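Local structure of uncharacterized protein (Corynebacterium glutamicum, 2NSF) at residues V50-F55 / A116-H121; R66-A71 / Y108-N113; D224-S229 / V247-G252; V236-G241 / P255-W260. The protein catalyses the mycothiol-dependent isomerisation of maleylpyruvate, probably to fumarylpyruvate, and carries a zinc ion at its metal site. All coordinates share one frame; numbering follows the deposited sequence.

Interactions 1 and 2 belong to the helical N-terminal part, their centres about 8 Å apart; interaction 1 joins loop 50-55 to helix 114-133, interaction 2 joins helix 66-89 to the end of helix 99-109 and the turn after it, and they touch where F55 pairs with S67. Interaction 1, partly buried, is largely polar, built on one arginine with a phenyl ring against it, whereas interaction 2 is buried and rests on close backbone approach and a CH-pi contact. Interactions 3 and 4 lie in the C-terminal part and also touch, through V228 and V247 on Y238. Interaction 3 is a surface contact of backbone-paired strands; interaction 4, partly buried, packs the C-terminal tail on helix 232-239.

Interaction 1 of 4, residues V50-F55 / A116-H121; sequences VDNAEF and ALRNLH
R118 reaches from helix 114-133 to the chain that follows helix 29-49 and meets N52 side-on, NE and NH2 both pointing at the single atom N52 OD1. The two bonds are nearly equal, R118 NE to N52 OD1 being 2.8 Å and R118 NH2 to N52 OD1 2.7 Å, and the amide and guanidinium planes lie only 26° apart. R118 NH2 makes a second bond, 2.7 Å long, to V50 O, which also sits in the guanidinium plane. With CG anti to the carbonyl carbon (chi1 -68°), an extended chain from CG to NE carries the guanidinium from the helix to the turn. F55 approaches the same group from above: its CZ lies over the centre of one guanidinium face, 3.6 Å from R118 CZ, with the two planes inclined by 52°. The planar group is thus held in rotation by acceptors around its edge and by a ring over one face. This is the turn after a helix, fastened to a neighbouring helix of the N-terminal helical domain by an arginine that binds a carbonyl oxygen and an asparagine together; R118 NH1 adds a bond to L47 O, near the end of helix 29-49. The turn is braced within itself, since D51 N donates almost straight to E54 OE1. N52 in turn is steadied from its other end, where ND2 binds D115 OD1. On the buried side F55 and L117 run alongside one another, pointing opposite ways, with L117 CD1 at the edge of the phenyl ring, 4.0 Å from F55 CD2.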
# COMPACT_ATOMS: atom_id res chain seq x y z
N VAL A 50 14.30 -10.34 -9.11
CA VAL A 50 14.13 -9.82 -10.47
C VAL A 50 15.51 -9.50 -11.04
O VAL A 50 16.35 -8.92 -10.36
CB VAL A 50 13.27 -8.54 -10.48
CG1 VAL A 50 13.23 -7.96 -11.89
CG2 VAL A 50 11.86 -8.85 -10.00
N ASP A 51 15.74 -9.89 -12.29
CA ASP A 51 17.02 -9.63 -12.94
C ASP A 51 16.99 -8.25 -13.58
O ASP A 51 15.93 -7.76 -13.96
CB ASP A 51 17.30 -10.67 -14.03
CG ASP A 51 17.37 -12.08 -13.49
OD1 ASP A 51 18.07 -12.30 -12.48
OD2 ASP A 51 16.73 -12.98 -14.08
N ASN A 52 18.16 -7.62 -13.68
CA ASN A 52 18.25 -6.29 -14.28
C ASN A 52 17.61 -6.24 -15.66
O ASN A 52 16.96 -5.26 -16.02
CB ASN A 52 19.71 -5.84 -14.37
CG ASN A 52 20.30 -5.50 -13.02
OD1 ASN A 52 19.69 -5.75 -11.98
ND2 ASN A 52 21.50 -4.92 -13.03
N ALA A 53 17.79 -7.32 -16.42
CA ALA A 53 17.25 -7.38 -17.77
C ALA A 53 15.72 -7.46 -17.77
O ALA A 53 15.09 -7.26 -18.81
CB ALA A 53 17.83 -8.59 -18.51
N GLU A 54 15.14 -7.73 -16.61
CA GLU A 54 13.68 -7.84 -16.49
C GLU A 54 13.00 -6.55 -16.03
O GLU A 54 11.77 -6.48 -16.00
CB GLU A 54 13.33 -8.98 -15.53
CG GLU A 54 13.95 -10.32 -15.88
CD GLU A 54 13.67 -11.40 -14.84
OE1 GLU A 54 13.88 -11.14 -13.64
OE2 GLU A 54 13.24 -12.50 -15.23
N PHE A 55 13.78 -5.54 -15.67
CA PHE A 55 13.22 -4.27 -15.21
C PHE A 55 12.34 -3.61 -16.28
O PHE A 55 11.32 -3.00 -15.96
CB PHE A 55 14.34 -3.30 -14.81
CG PHE A 55 14.87 -3.51 -13.42
CD1 PHE A 55 15.02 -4.79 -12.89
CD2 PHE A 55 15.26 -2.42 -12.64
CE1 PHE A 55 15.55 -4.98 -11.61
CE2 PHE A 55 15.79 -2.60 -11.36
CZ PHE A 55 15.94 -3.88 -10.85
N ALA A 116 21.10 1.64 -10.84
CA ALA A 116 20.83 2.96 -10.29
C ALA A 116 19.53 2.91 -9.49
O ALA A 116 19.40 3.53 -8.44
CB ALA A 116 20.72 3.99 -11.40
N LEU A 117 18.56 2.16 -10.01
CA LEU A 117 17.27 2.02 -9.34
C LEU A 117 17.40 1.19 -8.07
O LEU A 117 16.73 1.46 -7.08
CB LEU A 117 16.24 1.40 -10.29
CG LEU A 117 15.72 2.30 -11.42
CD1 LEU A 117 14.71 1.56 -12.27
CD2 LEU A 117 15.09 3.55 -10.81
N ARG A 118 18.25 0.17 -8.10
CA ARG A 118 18.43 -0.65 -6.91
C ARG A 118 19.08 0.21 -5.83
O ARG A 118 18.75 0.08 -4.65
CB ARG A 118 19.32 -1.87 -7.20
CG ARG A 118 18.70 -2.92 -8.13
CD ARG A 118 19.68 -4.07 -8.36
NE ARG A 118 19.21 -5.02 -9.36
CZ ARG A 118 18.31 -5.98 -9.14
NH1 ARG A 118 17.77 -6.13 -7.93
NH2 ARG A 118 17.95 -6.78 -10.13
N ASN A 119 19.98 1.09 -6.23
CA ASN A 119 20.65 1.95 -5.26
C ASN A 119 19.69 2.98 -4.68
O ASN A 119 19.74 3.28 -3.48
CB ASN A 119 21.86 2.65 -5.90
CG ASN A 119 22.98 1.67 -6.23
OD1 ASN A 119 23.25 0.74 -5.47
ND2 ASN A 119 23.65 1.89 -7.36
N LEU A 120 18.81 3.51 -5.52
CA LEU A 120 17.81 4.49 -5.09
C LEU A 120 16.86 3.83 -4.08
O LEU A 120 16.53 4.41 -3.05
CB LEU A 120 17.02 5.00 -6.30
CG LEU A 120 15.77 5.84 -6.04
CD1 LEU A 120 16.10 7.02 -5.14
CD2 LEU A 120 15.19 6.31 -7.37
N HIS A 121 16.43 2.62 -4.39
CA HIS A 121 15.55 1.89 -3.49
C HIS A 121 16.23 1.70 -2.14
O HIS A 121 15.69 2.03 -1.09
CB HIS A 121 15.19 0.52 -4.06
CG HIS A 121 14.55 -0.39 -3.06
ND1 HIS A 121 13.33 -0.11 -2.47
CD2 HIS A 121 14.98 -1.54 -2.49
CE1 HIS A 121 13.04 -1.05 -1.59
NE2 HIS A 121 14.03 -1.93 -1.58

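Interaction 2 of 4, residues R66-A71 / Y108-N113; sequences RSHLIA and YGSTLN
The imidazole of H68 carries S110 on one face: S110 CB stands 3.4 Å from the ring centroid and only 5° off the ring normal, a CH-pi contact centred on the ring. S110 OG, the polar end of that side chain, lies 3.3 Å from H68 NE2 and is hydrogen-bonded to A107 O. At the ring's edge H68 ND1 is bonded to T65 OG1, and W64 stacks on the ring, so the imidazole is fixed both in position and in rotation. The histidine starts out pointing away from the turn, and it is chi1 of -74°, with CG beside the backbone N, that brings the ring's face against S110 CB. Close approach of the chains accompanies this: the CA atoms of H68 and S110 are 4.6 Å apart, S67 CB meets S110 O at 3.4 Å, and A71 CB rests 4.0 Å from G109 C. The turn itself, type I from G109 to L112, is braced by T111 OG1, which bonds to Y108 O at 2.7 Å. A water joins S67 OG to L112 O. The contact thus sets the first turns of helix 66-89, which continues into the zinc ligand H72, against the end of helix 99-109, while S67, I70 and L112 pack on L117 of helix 114-133.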
# COMPACT_ATOMS: atom_id res chain seq x y z
N ARG A 66 8.47 -2.80 -14.64
CA ARG A 66 8.98 -2.98 -13.29
C ARG A 66 9.73 -1.73 -12.86
O ARG A 66 9.67 -1.33 -11.70
CB ARG A 66 9.89 -4.20 -13.21
CG ARG A 66 9.16 -5.54 -13.31
CD ARG A 66 10.11 -6.65 -12.88
NE ARG A 66 9.47 -7.95 -12.76
CZ ARG A 66 9.13 -8.72 -13.79
NH1 ARG A 66 9.36 -8.32 -15.04
NH2 ARG A 66 8.57 -9.90 -13.57
N SER A 67 10.44 -1.10 -13.80
CA SER A 67 11.20 0.11 -13.49
C SER A 67 10.30 1.20 -12.92
O SER A 67 10.69 1.90 -11.99
CB SER A 67 11.91 0.63 -14.75
OG SER A 67 12.99 -0.23 -15.11
N HIS A 68 9.11 1.36 -13.49
CA HIS A 68 8.18 2.38 -13.01
C HIS A 68 7.79 2.07 -11.56
O HIS A 68 7.78 2.95 -10.71
CB HIS A 68 6.90 2.41 -13.86
CG HIS A 68 7.06 3.03 -15.21
ND1 HIS A 68 7.50 2.32 -16.31
CD2 HIS A 68 6.82 4.28 -15.65
CE1 HIS A 68 7.51 3.11 -17.37
NE2 HIS A 68 7.10 4.31 -17.00
N LEU A 69 7.47 0.80 -11.31
CA LEU A 69 7.08 0.37 -9.97
C LEU A 69 8.20 0.54 -8.95
O LEU A 69 8.00 1.05 -7.85
CB LEU A 69 6.63 -1.09 -10.00
CG LEU A 69 6.29 -1.73 -8.65
CD1 LEU A 69 5.10 -1.01 -8.02
CD2 LEU A 69 5.98 -3.21 -8.84
N ILE A 70 9.40 0.11 -9.33
CA ILE A 70 10.55 0.22 -8.45
C ILE A 70 10.84 1.68 -8.11
O ILE A 70 11.16 2.01 -6.97
CB ILE A 70 11.78 -0.46 -9.10
CG1 ILE A 70 11.51 -1.97 -9.21
CG2 ILE A 70 13.04 -0.21 -8.28
CD1 ILE A 70 12.42 -2.70 -10.20
N ALA A 71 10.73 2.55 -9.12
CA ALA A 71 10.97 3.97 -8.91
C ALA A 71 9.92 4.51 -7.96
O ALA A 71 10.23 5.22 -7.01
CB ALA A 71 10.90 4.71 -10.24
N TYR A 108 10.81 9.82 -14.91
CA TYR A 108 12.26 9.95 -14.97
C TYR A 108 12.94 8.71 -14.40
O TYR A 108 13.79 8.10 -15.04
CB TYR A 108 12.71 11.19 -14.19
CG TYR A 108 14.22 11.34 -14.13
CD1 TYR A 108 14.94 11.76 -15.24
CD2 TYR A 108 14.92 11.03 -12.96
CE1 TYR A 108 16.33 11.88 -15.20
CE2 TYR A 108 16.31 11.15 -12.90
CZ TYR A 108 17.01 11.57 -14.02
OH TYR A 108 18.38 11.70 -13.97
N GLY A 109 12.56 8.35 -13.18
CA GLY A 109 13.14 7.18 -12.54
C GLY A 109 13.04 5.92 -13.37
O GLY A 109 13.96 5.11 -13.38
N SER A 110 11.93 5.75 -14.09
CA SER A 110 11.73 4.56 -14.90
C SER A 110 12.75 4.42 -16.04
O SER A 110 12.91 3.33 -16.60
CB SER A 110 10.32 4.54 -15.48
OG SER A 110 10.17 5.44 -16.56
N THR A 111 13.44 5.50 -16.37
CA THR A 111 14.43 5.46 -17.45
C THR A 111 15.82 5.09 -16.96
O THR A 111 16.68 4.72 -17.76
CB THR A 111 14.55 6.81 -18.18
OG1 THR A 111 15.17 7.77 -17.32
CG2 THR A 111 13.18 7.33 -18.59
N LEU A 112 16.04 5.20 -15.66
CA LEU A 112 17.35 4.92 -15.08
C LEU A 112 17.76 3.46 -15.26
O LEU A 112 16.92 2.58 -15.41
CB LEU A 112 17.36 5.28 -13.59
CG LEU A 112 16.97 6.72 -13.23
CD1 LEU A 112 17.07 6.93 -11.73
CD2 LEU A 112 17.88 7.69 -13.97
N ASN A 113 19.07 3.23 -15.26
CA ASN A 113 19.58 1.87 -15.41
C ASN A 113 19.23 1.09 -14.14
O ASN A 113 19.09 1.66 -13.06
CB ASN A 113 21.09 1.87 -15.63
CG ASN A 113 21.86 2.45 -14.46
OD1 ASN A 113 21.96 3.67 -14.32
ND2 ASN A 113 22.39 1.58 -13.61
O HOH W 1 15.71 0.25 -15.50

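Interaction 3 of 4, residues D224-S229 / V247-G252; sequences DEVVVS and VTSSTG
V228 and V247 form the tight part of this contact: V228 CG1 lies 3.5 Å from both CB and CG2 of V247, closer than carbons usually pack. The two side chains cross at a slant, and chi1 of 173° sets V228 CG1 anti to the backbone N and against V247. The segments 226-229 and 247-249 run antiparallel, their axes at 159°; S229 and T248 make a hydrogen-bonded pair, S229 N donating to T248 O and T248 N to S229 O, each at 3.0 Å. V228 and S249 form the adjacent non-hydrogen-bonded pair, with V228 CA close to T248 O in a CA-H...O contact. Beyond it the pairing changes character. S250 N still donates to V227 O, but V227 N turns to a side chain, giving a nearly straight bond of 2.9 Å to S250 OG (168°). The serine hydroxyl thereby takes the place of a main-chain acceptor as the chain enters the type I turn from S249 to G252. This end is looser and wet: a water links E225 O to S250 OG, and T251 CG2 comes no nearer than 4.1 Å to V226 CG2. On the face bearing S229 and T248, the hydroxyls S229 OG and T248 OG1 stay 3.8 Å apart. The paired end is not dry either, for another water joins S229 O to T248 OG1. Strand 247-249 is an outermost strand of the mixed four-stranded sheet; strand 226-230 pairs on its other side with strand 206-210, while V228 and V247 both pack on Y238 of helix 232-239.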
# COMPACT_ATOMS: atom_id res chain seq x y z
N ASP A 224 -29.52 -4.22 -4.21
CA ASP A 224 -29.18 -5.56 -4.62
C ASP A 224 -27.83 -5.94 -4.04
O ASP A 224 -26.79 -5.45 -4.47
CB ASP A 224 -29.18 -5.66 -6.13
CG ASP A 224 -30.54 -5.31 -6.72
OD1 ASP A 224 -31.55 -5.72 -6.11
OD2 ASP A 224 -30.59 -4.63 -7.76
N GLU A 225 -27.88 -6.81 -3.04
CA GLU A 225 -26.66 -7.25 -2.39
C GLU A 225 -25.92 -8.29 -3.21
O GLU A 225 -26.52 -9.22 -3.75
CB GLU A 225 -26.98 -7.84 -1.01
CG GLU A 225 -25.74 -8.29 -0.26
CD GLU A 225 -26.06 -9.13 0.95
OE1 GLU A 225 -26.60 -10.25 0.79
OE2 GLU A 225 -25.77 -8.68 2.07
N VAL A 226 -24.61 -8.10 -3.32
CA VAL A 226 -23.75 -9.04 -4.03
C VAL A 226 -22.61 -9.31 -3.06
O VAL A 226 -21.86 -8.40 -2.71
CB VAL A 226 -23.19 -8.44 -5.33
CG1 VAL A 226 -22.23 -9.43 -5.99
CG2 VAL A 226 -24.33 -8.11 -6.28
N VAL A 227 -22.51 -10.55 -2.61
CA VAL A 227 -21.46 -10.93 -1.67
C VAL A 227 -20.31 -11.64 -2.37
O VAL A 227 -20.51 -12.68 -2.99
CB VAL A 227 -22.02 -11.86 -0.57
CG1 VAL A 227 -20.94 -12.16 0.46
CG2 VAL A 227 -23.22 -11.22 0.09
N VAL A 228 -19.13 -11.05 -2.27
CA VAL A 228 -17.92 -11.63 -2.86
C VAL A 228 -17.16 -12.20 -1.67
O VAL A 228 -16.72 -11.45 -0.80
CB VAL A 228 -17.08 -10.56 -3.57
CG1 VAL A 228 -15.75 -11.15 -4.03
CG2 VAL A 228 -17.84 -10.01 -4.77
N SER A 229 -17.02 -13.52 -1.64
CA SER A 229 -16.36 -14.15 -0.50
C SER A 229 -15.15 -15.01 -0.82
O SER A 229 -14.95 -15.47 -1.95
CB SER A 229 -17.39 -15.00 0.26
OG SER A 229 -17.91 -16.00 -0.59
N VAL A 247 -11.81 -15.48 -5.03
CA VAL A 247 -13.17 -15.21 -4.54
C VAL A 247 -14.27 -15.75 -5.45
O VAL A 247 -14.03 -16.08 -6.61
CB VAL A 247 -13.40 -13.69 -4.38
CG1 VAL A 247 -12.34 -13.09 -3.46
CG2 VAL A 247 -13.35 -13.01 -5.74
N THR A 248 -15.48 -15.83 -4.90
CA THR A 248 -16.65 -16.27 -5.65
C THR A 248 -17.78 -15.30 -5.32
O THR A 248 -17.70 -14.58 -4.32
CB THR A 248 -17.10 -17.70 -5.29
OG1 THR A 248 -17.45 -17.77 -3.90
CG2 THR A 248 -15.99 -18.70 -5.59
N SER A 249 -18.82 -15.28 -6.15
CA SER A 249 -19.94 -14.37 -5.95
C SER A 249 -21.24 -15.09 -5.60
O SER A 249 -21.52 -16.18 -6.09
CB SER A 249 -20.17 -13.53 -7.21
OG SER A 249 -21.35 -12.75 -7.10
N SER A 250 -22.04 -14.45 -4.75
CA SER A 250 -23.32 -15.00 -4.33
C SER A 250 -24.31 -15.04 -5.49
O SER A 250 -25.33 -15.72 -5.42
CB SER A 250 -23.90 -14.16 -3.19
OG SER A 250 -24.09 -12.83 -3.61
N THR A 251 -24.00 -14.30 -6.56
CA THR A 251 -24.86 -14.26 -7.74
C THR A 251 -24.28 -15.10 -8.86
O THR A 251 -24.82 -15.11 -9.98
CB THR A 251 -25.02 -12.82 -8.26
OG1 THR A 251 -23.74 -12.31 -8.65
CG2 THR A 251 -25.62 -11.93 -7.19
N GLY A 252 -23.18 -15.79 -8.58
CA GLY A 252 -22.56 -16.63 -9.58
C GLY A 252 -21.55 -15.92 -10.45
O GLY A 252 -20.80 -16.55 -11.20
O HOH W 2 -26.60 -11.86 -3.49
O HOH W 3 -15.31 -18.51 -2.11

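Interaction 4 of 4, residues V236-G241 / P255-W260; sequences VRYAAG and PEPPRW. With SO4 (sulfate ion), chain D.
Y238 and P257 bury the most surface here, coming from opposite directions so that the proline ring lies over one face of the phenol. P257 CG is 4.2 Å from the ring centroid and displaced toward the rim, a CH-pi contact, while P257 CD touches Y238 CE1 at 3.5 Å. The phenol also uses its edge: Y238 OH donates to P255 O over 2.6 Å, reaching that oxygen from above the carbonyl plane (40° out of it). CG anti to the backbone N (chi1 169°) swings the ring toward the tail. W260, third in buried area, lays its six-membered ring beside A240, with W260 CE3 3.9 Å from A240 CA. Here the helix closes in a Schellman motif at G241, and a water bridges A239 O to P258 O. R237 points to another side, where NE bonds to a sulfate, probably from the crystallisation liquor, that G179 N also holds. The tail is therefore fixed to helix 232-239 mainly by proline-aromatic packing; this mostly apolar attachment, with one phenol bond and a bridging water, brings the last modelled residue near the zinc site, the W260 side chain about 8 Å from the metal and not coordinating it.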
# COMPACT_ATOMS: atom_id res chain seq x y z
N VAL A 236 -8.89 -9.40 -0.23
CA VAL A 236 -8.04 -8.22 -0.30
C VAL A 236 -7.40 -8.12 -1.69
O VAL A 236 -7.32 -7.03 -2.25
CB VAL A 236 -6.96 -8.22 0.80
CG1 VAL A 236 -5.99 -7.04 0.60
CG2 VAL A 236 -7.62 -8.11 2.17
N ARG A 237 -6.97 -9.24 -2.26
CA ARG A 237 -6.40 -9.19 -3.61
C ARG A 237 -7.47 -8.64 -4.54
O ARG A 237 -7.21 -7.79 -5.40
CB ARG A 237 -5.98 -10.58 -4.11
CG ARG A 237 -5.62 -10.62 -5.61
CD ARG A 237 -5.33 -12.03 -6.11
NE ARG A 237 -3.95 -12.46 -5.86
CZ ARG A 237 -2.89 -12.03 -6.54
NH1 ARG A 237 -1.68 -12.47 -6.23
NH2 ARG A 237 -3.04 -11.16 -7.54
N TYR A 238 -8.70 -9.12 -4.35
CA TYR A 238 -9.84 -8.69 -5.15
C TYR A 238 -10.15 -7.21 -4.97
O TYR A 238 -10.26 -6.46 -5.95
CB TYR A 238 -11.08 -9.52 -4.79
CG TYR A 238 -12.37 -8.97 -5.37
CD1 TYR A 238 -12.66 -9.09 -6.73
CD2 TYR A 238 -13.28 -8.30 -4.55
CE1 TYR A 238 -13.83 -8.55 -7.27
CE2 TYR A 238 -14.46 -7.76 -5.08
CZ TYR A 238 -14.72 -7.89 -6.44
OH TYR A 238 -15.88 -7.35 -6.96
N ALA A 239 -10.28 -6.78 -3.72
CA ALA A 239 -10.60 -5.38 -3.43
C ALA A 239 -9.51 -4.44 -3.92
O ALA A 239 -9.78 -3.30 -4.30
CB ALA A 239 -10.81 -5.20 -1.92
N ALA A 240 -8.27 -4.93 -3.91
CA ALA A 240 -7.14 -4.12 -4.35
C ALA A 240 -7.03 -4.05 -5.87
O ALA A 240 -6.09 -3.45 -6.41
CB ALA A 240 -5.84 -4.69 -3.75
N GLY A 241 -7.99 -4.66 -6.56
CA GLY A 241 -8.00 -4.64 -8.01
C GLY A 241 -6.94 -5.54 -8.62
O GLY A 241 -6.54 -5.36 -9.77
N PRO A 255 -18.33 -9.23 -9.91
CA PRO A 255 -18.26 -7.96 -10.62
C PRO A 255 -16.90 -7.31 -10.47
O PRO A 255 -16.14 -7.66 -9.57
CB PRO A 255 -19.36 -7.14 -9.95
CG PRO A 255 -19.27 -7.60 -8.53
CD PRO A 255 -19.12 -9.11 -8.67
N GLU A 256 -16.59 -6.38 -11.36
CA GLU A 256 -15.32 -5.68 -11.23
C GLU A 256 -15.53 -4.72 -10.07
O GLU A 256 -16.51 -3.98 -10.02
CB GLU A 256 -14.97 -4.92 -12.51
CG GLU A 256 -14.32 -5.81 -13.55
CD GLU A 256 -13.14 -6.58 -12.99
OE1 GLU A 256 -12.15 -5.94 -12.57
OE2 GLU A 256 -13.21 -7.83 -12.95
N PRO A 257 -14.61 -4.75 -9.09
CA PRO A 257 -14.73 -3.87 -7.93
C PRO A 257 -14.45 -2.41 -8.25
O PRO A 257 -13.87 -2.09 -9.29
CB PRO A 257 -13.69 -4.44 -6.98
CG PRO A 257 -12.59 -4.84 -7.93
CD PRO A 257 -13.37 -5.54 -9.03
N PRO A 258 -14.88 -1.51 -7.36
CA PRO A 258 -14.65 -0.08 -7.57
C PRO A 258 -13.13 0.11 -7.55
O PRO A 258 -12.42 -0.66 -6.91
CB PRO A 258 -15.31 0.57 -6.36
CG PRO A 258 -16.43 -0.38 -6.05
CD PRO A 258 -15.78 -1.73 -6.21
N ARG A 259 -12.64 1.12 -8.25
CA ARG A 259 -11.22 1.39 -8.30
C ARG A 259 -10.62 1.73 -6.93
O ARG A 259 -11.31 2.26 -6.04
CB ARG A 259 -10.96 2.54 -9.27
CG ARG A 259 -11.77 3.78 -8.94
CD ARG A 259 -11.78 4.79 -10.08
NE ARG A 259 -12.26 4.20 -11.33
CZ ARG A 259 -12.52 4.90 -12.43
NH1 ARG A 259 -12.35 6.22 -12.44
NH2 ARG A 259 -12.94 4.28 -13.52
N TRP A 260 -9.33 1.40 -6.77
CA TRP A 260 -8.52 1.65 -5.57
C TRP A 260 -7.10 1.69 -6.05
O TRP A 260 -6.63 2.60 -6.76
CB TRP A 260 -8.63 0.51 -4.55
CG TRP A 260 -7.95 0.82 -3.23
CD1 TRP A 260 -8.42 1.68 -2.28
CD2 TRP A 260 -6.71 0.28 -2.70
NE1 TRP A 260 -7.56 1.73 -1.21
CE2 TRP A 260 -6.51 0.89 -1.44
CE3 TRP A 260 -5.76 -0.63 -3.18
CZ2 TRP A 260 -5.39 0.60 -0.64
CZ3 TRP A 260 -4.64 -0.92 -2.38
CH2 TRP A 260 -4.47 -0.30 -1.12
S SO4 D . -2.79 -15.25 -3.29
O1 SO4 D . -1.87 -15.92 -4.24
O2 SO4 D . -2.15 -14.83 -2.03
O3 SO4 D . -3.64 -14.21 -3.91
O4 SO4 D . -3.72 -16.28 -2.90
O HOH W 4 -10.08 -2.19 -6.88